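Local coordinates for protein 3,4-dihydroxy-2-butanone 4-phosphate synthase (Candida albicans, PDB 1TKS) that catalyses the conversion of D-ribulose 5-phosphate to formate and 3,4-dihydroxy-2-butanone 4-phosphate in riboflavin biosynthesis, probably with magnesium or manganese as cofactor, at residues B[85-90]-B[130-135]; B[56-61]-B[163-168]. One frame throughout, in Å; residues are numbered along the deposited sequence.

Contact 1. Residues B[85-90]-B[130-135]; sequences TAYTIT and LPLRAV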
ATOM      1  N   THR B  85      -4.516   4.427  12.276  1.00 37.12           N
ATOM      2  CA  THR B  85      -4.100   5.822  12.139  1.00 35.91           C
ATOM      3  C   THR B  85      -2.740   6.081  12.792  1.00 33.21           C
ATOM      4  O   THR B  85      -1.856   5.226  12.750  1.00 34.38           O
ATOM      5  CB  THR B  85      -5.170   6.788  12.720  1.00 36.55           C
ATOM      6  OG1 THR B  85      -4.782   8.146  12.470  1.00 37.92           O
ATOM      7  CG2 THR B  85      -5.339   6.577  14.213  1.00 37.70           C
ATOM      8  N   ALA B  86      -2.568   7.253  13.393  1.00 31.43           N
ATOM      9  CA  ALA B  86      -1.302   7.598  14.032  1.00 26.85           C
ATOM     10  C   ALA B  86      -0.149   7.459  13.034  1.00 24.08           C
ATOM     11  O   ALA B  86       0.990   7.166  13.410  1.00 23.53           O
ATOM     12  CB  ALA B  86      -1.061   6.702  15.243  1.00 29.22           C
ATOM     13  N   TYR B  87      -0.459   7.661  11.758  1.00 19.76           N
ATOM     14  CA  TYR B  87       0.541   7.579  10.700  1.00 16.19           C
ATOM     15  C   TYR B  87       1.446   8.800  10.741  1.00 14.95           C
ATOM     16  O   TYR B  87       1.058   9.851  11.248  1.00 15.61           O
ATOM     17  CB  TYR B  87      -0.116   7.567   9.319  1.00 14.69           C
ATOM     18  CG  TYR B  87      -1.021   6.400   9.031  1.00 14.95           C
ATOM     19  CD1 TYR B  87      -2.380   6.453   9.341  1.00 14.97           C
ATOM     20  CD2 TYR B  87      -0.527   5.253   8.418  1.00 14.55           C
ATOM     21  CE1 TYR B  87      -3.225   5.391   9.041  1.00 16.56           C
ATOM     22  CE2 TYR B  87      -1.358   4.185   8.116  1.00 15.69           C
ATOM     23  CZ  TYR B  87      -2.705   4.260   8.427  1.00 17.01           C
ATOM     24  OH  TYR B  87      -3.536   3.211   8.118  1.00 17.57           O
ATOM     25  N   THR B  88       2.649   8.657  10.196  1.00 12.79           N
ATOM     26  CA  THR B  88       3.582   9.775  10.111  1.00 11.45           C
ATOM     27  C   THR B  88       3.687  10.031   8.615  1.00 11.17           C
ATOM     28  O   THR B  88       3.112   9.287   7.815  1.00 11.34           O
ATOM     29  CB  THR B  88       5.002   9.422  10.621  1.00 12.91           C
ATOM     30  OG1 THR B  88       5.678   8.605   9.654  1.00 10.41           O
ATOM     31  CG2 THR B  88       4.926   8.680  11.936  1.00 12.24           C
ATOM     32  N   ILE B  89       4.401  11.082   8.233  1.00 10.48           N
ATOM     33  CA  ILE B  89       4.593  11.376   6.821  1.00  9.69           C
ATOM     34  C   ILE B  89       5.331  10.161   6.261  1.00  9.16           C
ATOM     35  O   ILE B  89       6.169   9.575   6.943  1.00 11.21           O
ATOM     36  CB  ILE B  89       5.454  12.633   6.639  1.00 12.62           C
ATOM     37  CG1 ILE B  89       4.861  13.774   7.462  1.00 16.78           C
ATOM     38  CG2 ILE B  89       5.537  13.011   5.166  1.00 14.03           C
ATOM     39  CD1 ILE B  89       5.762  14.985   7.575  1.00 18.70           C
ATOM     40  N   THR B  90       5.011   9.766   5.037  1.00  9.49           N
ATOM     41  CA  THR B  90       5.661   8.607   4.435  1.00  9.33           C
ATOM     42  C   THR B  90       7.104   8.931   4.073  1.00  8.23           C
ATOM     43  O   THR B  90       7.485  10.098   4.025  1.00  9.22           O
ATOM     44  CB  THR B  90       4.918   8.148   3.178  1.00  9.31           C
ATOM     45  OG1 THR B  90       4.825   9.237   2.255  1.00 10.69           O
ATOM     46  CG2 THR B  90       3.519   7.671   3.540  1.00 11.37           C
ATOM     47  N   LEU B 130       5.063   3.541   5.095  1.00  7.84           N
ATOM     48  CA  LEU B 130       4.208   4.211   6.064  1.00  7.73           C
ATOM     49  C   LEU B 130       4.639   3.948   7.515  1.00  7.97           C
ATOM     50  O   LEU B 130       4.209   2.967   8.127  1.00  8.27           O
ATOM     51  CB  LEU B 130       2.754   3.745   5.873  1.00  8.61           C
ATOM     52  CG  LEU B 130       2.066   4.073   4.537  1.00  6.73           C
ATOM     53  CD1 LEU B 130       1.420   2.813   3.959  1.00  6.10           C
ATOM     54  CD2 LEU B 130       1.014   5.162   4.743  1.00  6.67           C
ATOM     55  N   PRO B 131       5.498   4.812   8.084  1.00  8.77           N
ATOM     56  CA  PRO B 131       5.927   4.603   9.471  1.00  8.79           C
ATOM     57  C   PRO B 131       4.738   4.839  10.401  1.00  8.93           C
ATOM     58  O   PRO B 131       3.876   5.669  10.111  1.00  9.93           O
ATOM     59  CB  PRO B 131       7.016   5.665   9.674  1.00  9.02           C
ATOM     60  CG  PRO B 131       7.523   5.928   8.279  1.00 10.01           C
ATOM     61  CD  PRO B 131       6.246   5.916   7.464  1.00  8.29           C
ATOM     62  N   LEU B 132       4.695   4.105  11.510  1.00  9.95           N
ATOM     63  CA  LEU B 132       3.617   4.246  12.489  1.00 10.27           C
ATOM     64  C   LEU B 132       4.233   4.530  13.851  1.00 10.09           C
ATOM     65  O   LEU B 132       5.257   3.949  14.198  1.00 12.33           O
ATOM     66  CB  LEU B 132       2.789   2.965  12.573  1.00 10.81           C
ATOM     67  CG  LEU B 132       2.167   2.462  11.273  1.00 11.63           C
ATOM     68  CD1 LEU B 132       1.223   1.309  11.580  1.00  8.10           C
ATOM     69  CD2 LEU B 132       1.422   3.589  10.585  1.00 11.52           C
ATOM     70  N   ARG B 133       3.610   5.420  14.618  1.00  8.73           N
ATOM     71  CA  ARG B 133       4.126   5.776  15.937  1.00  9.64           C
ATOM     72  C   ARG B 133       3.489   4.992  17.079  1.00  9.27           C
ATOM     73  O   ARG B 133       2.312   5.177  17.390  1.00 10.15           O
ATOM     74  CB  ARG B 133       3.936   7.275  16.186  1.00 10.10           C
ATOM     75  CG  ARG B 133       4.726   8.160  15.237  1.00 12.57           C
ATOM     76  CD  ARG B 133       4.564   9.632  15.587  1.00 17.43           C
ATOM     77  NE  ARG B 133       5.185   9.921  16.877  1.00 25.84           N
ATOM     78  CZ  ARG B 133       5.324  11.138  17.394  1.00 26.84           C
ATOM     79  NH1 ARG B 133       4.882  12.200  16.734  1.00 29.79           N
ATOM     80  NH2 ARG B 133       5.910  11.291  18.573  1.00 30.02           N
ATOM     81  N   ALA B 134       4.272   4.122  17.708  1.00  8.80           N
ATOM     82  CA  ALA B 134       3.779   3.324  18.827  1.00  9.20           C
ATOM     83  C   ALA B 134       3.845   4.164  20.102  1.00 10.57           C
ATOM     84  O   ALA B 134       4.864   4.796  20.383  1.00 12.19           O
ATOM     85  CB  ALA B 134       4.624   2.066  18.983  1.00 10.32           C
ATOM     86  N   VAL B 135       2.764   4.168  20.876  1.00  9.86           N
ATOM     87  CA  VAL B 135       2.725   4.956  22.104  1.00  9.57           C
ATOM     88  C   VAL B 135       3.634   4.404  23.198  1.00  9.99           C
ATOM     89  O   VAL B 135       3.894   3.199  23.259  1.00  9.95           O
ATOM     90  CB  VAL B 135       1.281   5.061  22.672  1.00  8.79           C
ATOM     91  CG1 VAL B 135       0.358   5.661  21.631  1.00  9.86           C
ATOM     92  CG2 VAL B 135       0.770   3.686  23.110  1.00  8.62           C
TER
HETATM   93  O   HOH W   1       2.820   6.589   7.520  1.00  9.62           O
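Thr88 has OG1 between its backbone N and carbonyl carbon (chi1 75°), which sets the hydroxyl over Pro131 and CG2 against Arg133. OG1 lies 3.2 Å from Pro131 CB and is itself held by donating to Ile89 O, from above that carbonyl's plane. On the other branch, Thr88 CG2 packs 3.3 Å from Arg133 CG, the two side chains crossing at about a right angle.

Tyr87 CG stands anti to its carbonyl carbon (chi1 -62°), and the ring comes alongside Leu132, with ring atom CD2 3.4 Å from Leu132 CD2. Leu130 CD2 reaches the same ring atom and also packs on the methyl of Thr90.

The backbones meet in a single bridge between Tyr87 and Leu132. Thr88 N donates to Pro131 O at 3.2 Å, while Arg133 N to Ala86 O is straight but weak. Water 1 links Thr88 and Pro131 a second time, donating to Thr88 O and Pro131 O.

Pro126 of the second subunit packs on Thr85 and Tyr87. An irregular loop is thus laid along strand 129-134 at the dimer interface, and that loop carries Thr85, a probable D-ribulose 5-phosphate-binding residue.

Contact 2. Residues B[56-61]-B[163-168]; sequences GYVCVP and VICELV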
ATOM      1  N   GLY B  56      -0.661  -4.867   0.896  1.00  7.75           N
ATOM      2  CA  GLY B  56       0.375  -4.071   0.264  1.00  7.59           C
ATOM      3  C   GLY B  56       0.589  -2.706   0.896  1.00  8.98           C
ATOM      4  O   GLY B  56       1.552  -2.018   0.566  1.00  9.38           O
ATOM      5  N   TYR B  57      -0.310  -2.304   1.791  1.00  8.74           N
ATOM      6  CA  TYR B  57      -0.196  -1.021   2.490  1.00  7.98           C
ATOM      7  C   TYR B  57       0.757  -1.321   3.646  1.00  8.04           C
ATOM      8  O   TYR B  57       0.349  -1.396   4.803  1.00  8.24           O
ATOM      9  CB  TYR B  57      -1.576  -0.595   3.021  1.00  9.22           C
ATOM     10  CG  TYR B  57      -1.773   0.901   3.160  1.00  9.12           C
ATOM     11  CD1 TYR B  57      -1.704   1.733   2.046  1.00 11.29           C
ATOM     12  CD2 TYR B  57      -2.054   1.481   4.398  1.00 10.33           C
ATOM     13  CE1 TYR B  57      -1.910   3.106   2.156  1.00 10.10           C
ATOM     14  CE2 TYR B  57      -2.262   2.859   4.518  1.00 10.71           C
ATOM     15  CZ  TYR B  57      -2.190   3.660   3.394  1.00 12.04           C
ATOM     16  OH  TYR B  57      -2.402   5.019   3.487  1.00 14.23           O
ATOM     17  N   VAL B  58       2.033  -1.494   3.314  1.00  7.08           N
ATOM     18  CA  VAL B  58       3.051  -1.858   4.297  1.00  8.41           C
ATOM     19  C   VAL B  58       3.462  -0.737   5.239  1.00  7.70           C
ATOM     20  O   VAL B  58       3.915   0.328   4.810  1.00  8.27           O
ATOM     21  CB  VAL B  58       4.303  -2.432   3.587  1.00  8.03           C
ATOM     22  CG1 VAL B  58       5.357  -2.825   4.608  1.00  8.80           C
ATOM     23  CG2 VAL B  58       3.907  -3.657   2.760  1.00  9.15           C
ATOM     24  N   CYS B  59       3.311  -1.006   6.533  1.00  7.34           N
ATOM     25  CA  CYS B  59       3.625  -0.046   7.583  1.00  7.42           C
ATOM     26  C   CYS B  59       4.811  -0.465   8.439  1.00  7.94           C
ATOM     27  O   CYS B  59       5.101  -1.653   8.591  1.00  7.29           O
ATOM     28  CB  CYS B  59       2.392   0.161   8.465  1.00  7.85           C
ATOM     29  SG  CYS B  59       0.957   0.831   7.575  1.00  9.65           S
ATOM     30  N   VAL B  60       5.490   0.527   9.004  1.00  8.43           N
ATOM     31  CA  VAL B  60       6.647   0.267   9.838  1.00  8.13           C
ATOM     32  C   VAL B  60       6.497   0.895  11.220  1.00  8.14           C
ATOM     33  O   VAL B  60       6.788   2.075  11.418  1.00  6.29           O
ATOM     34  CB  VAL B  60       7.942   0.784   9.166  1.00  7.81           C
ATOM     35  CG1 VAL B  60       9.130   0.594  10.098  1.00  7.58           C
ATOM     36  CG2 VAL B  60       8.180   0.034   7.856  1.00  7.57           C
ATOM     37  N   PRO B  61       6.002   0.112  12.190  1.00  8.40           N
ATOM     38  CA  PRO B  61       5.826   0.610  13.557  1.00  8.83           C
ATOM     39  C   PRO B  61       7.176   0.999  14.155  1.00  8.86           C
ATOM     40  O   PRO B  61       8.144   0.243  14.062  1.00  9.95           O
ATOM     41  CB  PRO B  61       5.209  -0.584  14.274  1.00  9.03           C
ATOM     42  CG  PRO B  61       4.361  -1.188  13.216  1.00  9.61           C
ATOM     43  CD  PRO B  61       5.279  -1.162  12.005  1.00  9.13           C
ATOM     44  N   VAL B 163       7.611  -4.276  11.129  1.00  7.90           N
ATOM     45  CA  VAL B 163       6.973  -4.023   9.840  1.00  7.06           C
ATOM     46  C   VAL B 163       5.737  -4.916   9.814  1.00  8.32           C
ATOM     47  O   VAL B 163       5.799  -6.074  10.232  1.00  7.24           O
ATOM     48  CB  VAL B 163       7.937  -4.327   8.655  1.00  7.26           C
ATOM     49  CG1 VAL B 163       8.461  -5.751   8.740  1.00  8.35           C
ATOM     50  CG2 VAL B 163       7.229  -4.095   7.326  1.00  7.96           C
ATOM     51  N   ILE B 164       4.612  -4.382   9.344  1.00  7.57           N
ATOM     52  CA  ILE B 164       3.365  -5.143   9.347  1.00  8.98           C
ATOM     53  C   ILE B 164       2.471  -4.895   8.133  1.00  8.64           C
ATOM     54  O   ILE B 164       2.619  -3.901   7.423  1.00  7.18           O
ATOM     55  CB  ILE B 164       2.519  -4.812  10.618  1.00 10.63           C
ATOM     56  CG1 ILE B 164       1.947  -3.391  10.530  1.00 13.65           C
ATOM     57  CG2 ILE B 164       3.385  -4.909  11.871  1.00 14.02           C
ATOM     58  CD1 ILE B 164       0.981  -3.039  11.673  1.00 17.89           C
ATOM     59  N   CYS B 165       1.540  -5.819   7.905  1.00  8.56           N
ATOM     60  CA  CYS B 165       0.570  -5.690   6.821  1.00  8.35           C
ATOM     61  C   CYS B 165      -0.478  -6.784   6.964  1.00  9.63           C
ATOM     62  O   CYS B 165      -0.176  -7.879   7.433  1.00  8.19           O
ATOM     63  CB  CYS B 165       1.251  -5.765   5.453  1.00  8.74           C
ATOM     64  SG  CYS B 165       0.291  -4.871   4.172  1.00  9.77           S
ATOM     65  N   GLU B 166      -1.702  -6.472   6.544  1.00  8.62           N
ATOM     66  CA  GLU B 166      -2.848  -7.378   6.647  1.00  9.16           C
ATOM     67  C   GLU B 166      -2.882  -8.531   5.651  1.00  9.30           C
ATOM     68  O   GLU B 166      -2.766  -8.317   4.447  1.00  9.06           O
ATOM     69  CB  GLU B 166      -4.157  -6.594   6.484  1.00 10.35           C
ATOM     70  CG  GLU B 166      -4.319  -5.369   7.371  1.00 11.92           C
ATOM     71  CD  GLU B 166      -3.664  -4.122   6.801  1.00 13.27           C
ATOM     72  OE1 GLU B 166      -3.903  -3.029   7.351  1.00 14.73           O
ATOM     73  OE2 GLU B 166      -2.912  -4.229   5.810  1.00  9.20           O
ATOM     74  N   LEU B 167      -3.063  -9.750   6.151  1.00  9.37           N
ATOM     75  CA  LEU B 167      -3.150 -10.913   5.270  1.00  9.53           C
ATOM     76  C   LEU B 167      -4.463 -10.866   4.491  1.00  9.82           C
ATOM     77  O   LEU B 167      -5.518 -10.585   5.059  1.00  8.47           O
ATOM     78  CB  LEU B 167      -3.089 -12.206   6.086  1.00  9.24           C
ATOM     79  CG  LEU B 167      -1.690 -12.684   6.478  1.00  9.92           C
ATOM     80  CD1 LEU B 167      -1.796 -13.692   7.603  1.00 11.53           C
ATOM     81  CD2 LEU B 167      -0.988 -13.287   5.268  1.00 10.05           C
ATOM     82  N   VAL B 168      -4.395 -11.138   3.192  1.00  9.08           N
ATOM     83  CA  VAL B 168      -5.593 -11.133   2.354  1.00 10.67           C
ATOM     84  C   VAL B 168      -5.687 -12.410   1.526  1.00 10.24           C
ATOM     85  O   VAL B 168      -4.675 -12.944   1.056  1.00 10.44           O
ATOM     86  CB  VAL B 168      -5.634  -9.910   1.394  1.00 10.82           C
ATOM     87  CG1 VAL B 168      -5.572  -8.614   2.190  1.00  9.89           C
ATOM     88  CG2 VAL B 168      -4.496  -9.982   0.390  1.00 12.68           C
TER
HETATM   89  O   HOH W   2      -1.955  -1.237   6.386  1.00 18.39           O
HETATM   90  O   HOH W   3      -0.021  -2.616   7.519  1.00 48.14           O
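Cys59 and Ile164 form an antiparallel hydrogen-bonded pair, each residue giving its N-H to the other's carbonyl. Cys59 N reaches Ile164 O at 3.1 Å, and Ile164 N returns the bond to Cys59 O at 2.9 Å. Cys59 O also receives a CA-H...O contact from Val163 CA, 3.3 Å away.

Side chains pack around this pair. Val163 CG2, anti to its own backbone N, meets Val58 CG1 at 3.5 Å, the two valines crossing obliquely. Pro61 CG rests 4.1 Å from Ile164 CG2, with the end of the isoleucine, CD1, also near it. On the Cys59 side, CB packs against Ile164 CG1. Cys165 turns its sulfur anti to the backbone N (chi1 -154°), where SG lies 3.4 Å from Gly56 N and close to Tyr57 O as well.

On the Tyr57 and Glu166 side of the pair, where 56-58 is a turn, the two backbones draw apart and water spans the gap. Tyr57 is the centre of an inverse gamma turn, and its carbonyl faces two waters: water 3 lies between Tyr57 O and Ile164 O, water 2 between Tyr57 O and Glu166 OE1 (2.8 Å from the latter). Water 2 sits in the plane of the Tyr57 ring, at its edge. The other carboxylate oxygen, Glu166 OE2, is hydrogen-bonded to Ser55 OG, and the Glu166 side chain lies close to that of Asp34, a probable substrate-binding residue.

Strand 163-166 bonds on to strand 34-38 through Val163 with Met37 and Cys165 with Leu35, while segment 56-61 neighbours strand 129-134. Leu50 of helix 44-52 packs against Val58, Val163 and Cys165.

How the contacts relate
Contacts 1 and 2 have centres 12 Å apart and meet through strands 59-63 and 129-134, parallel neighbours in a two-stranded sheet. Val60 joins them, its N probably bonded to Leu130 O and its O to Leu132 N, while Cys59 CB packs against Leu132 CD1. In chain order 56-61 comes first, then 85-90, 130-135 and 163-168, which nests contact 1 inside the long loop closed by contact 2. Backbone pairing thus runs from the 85-90 loop across both strands to 162-166, the edge strand of the four-stranded sheet. Both contacts touch the second subunit and lie near probable substrate-binding residues: the side chains of Leu132 and Pro61 both approach that of Thr146.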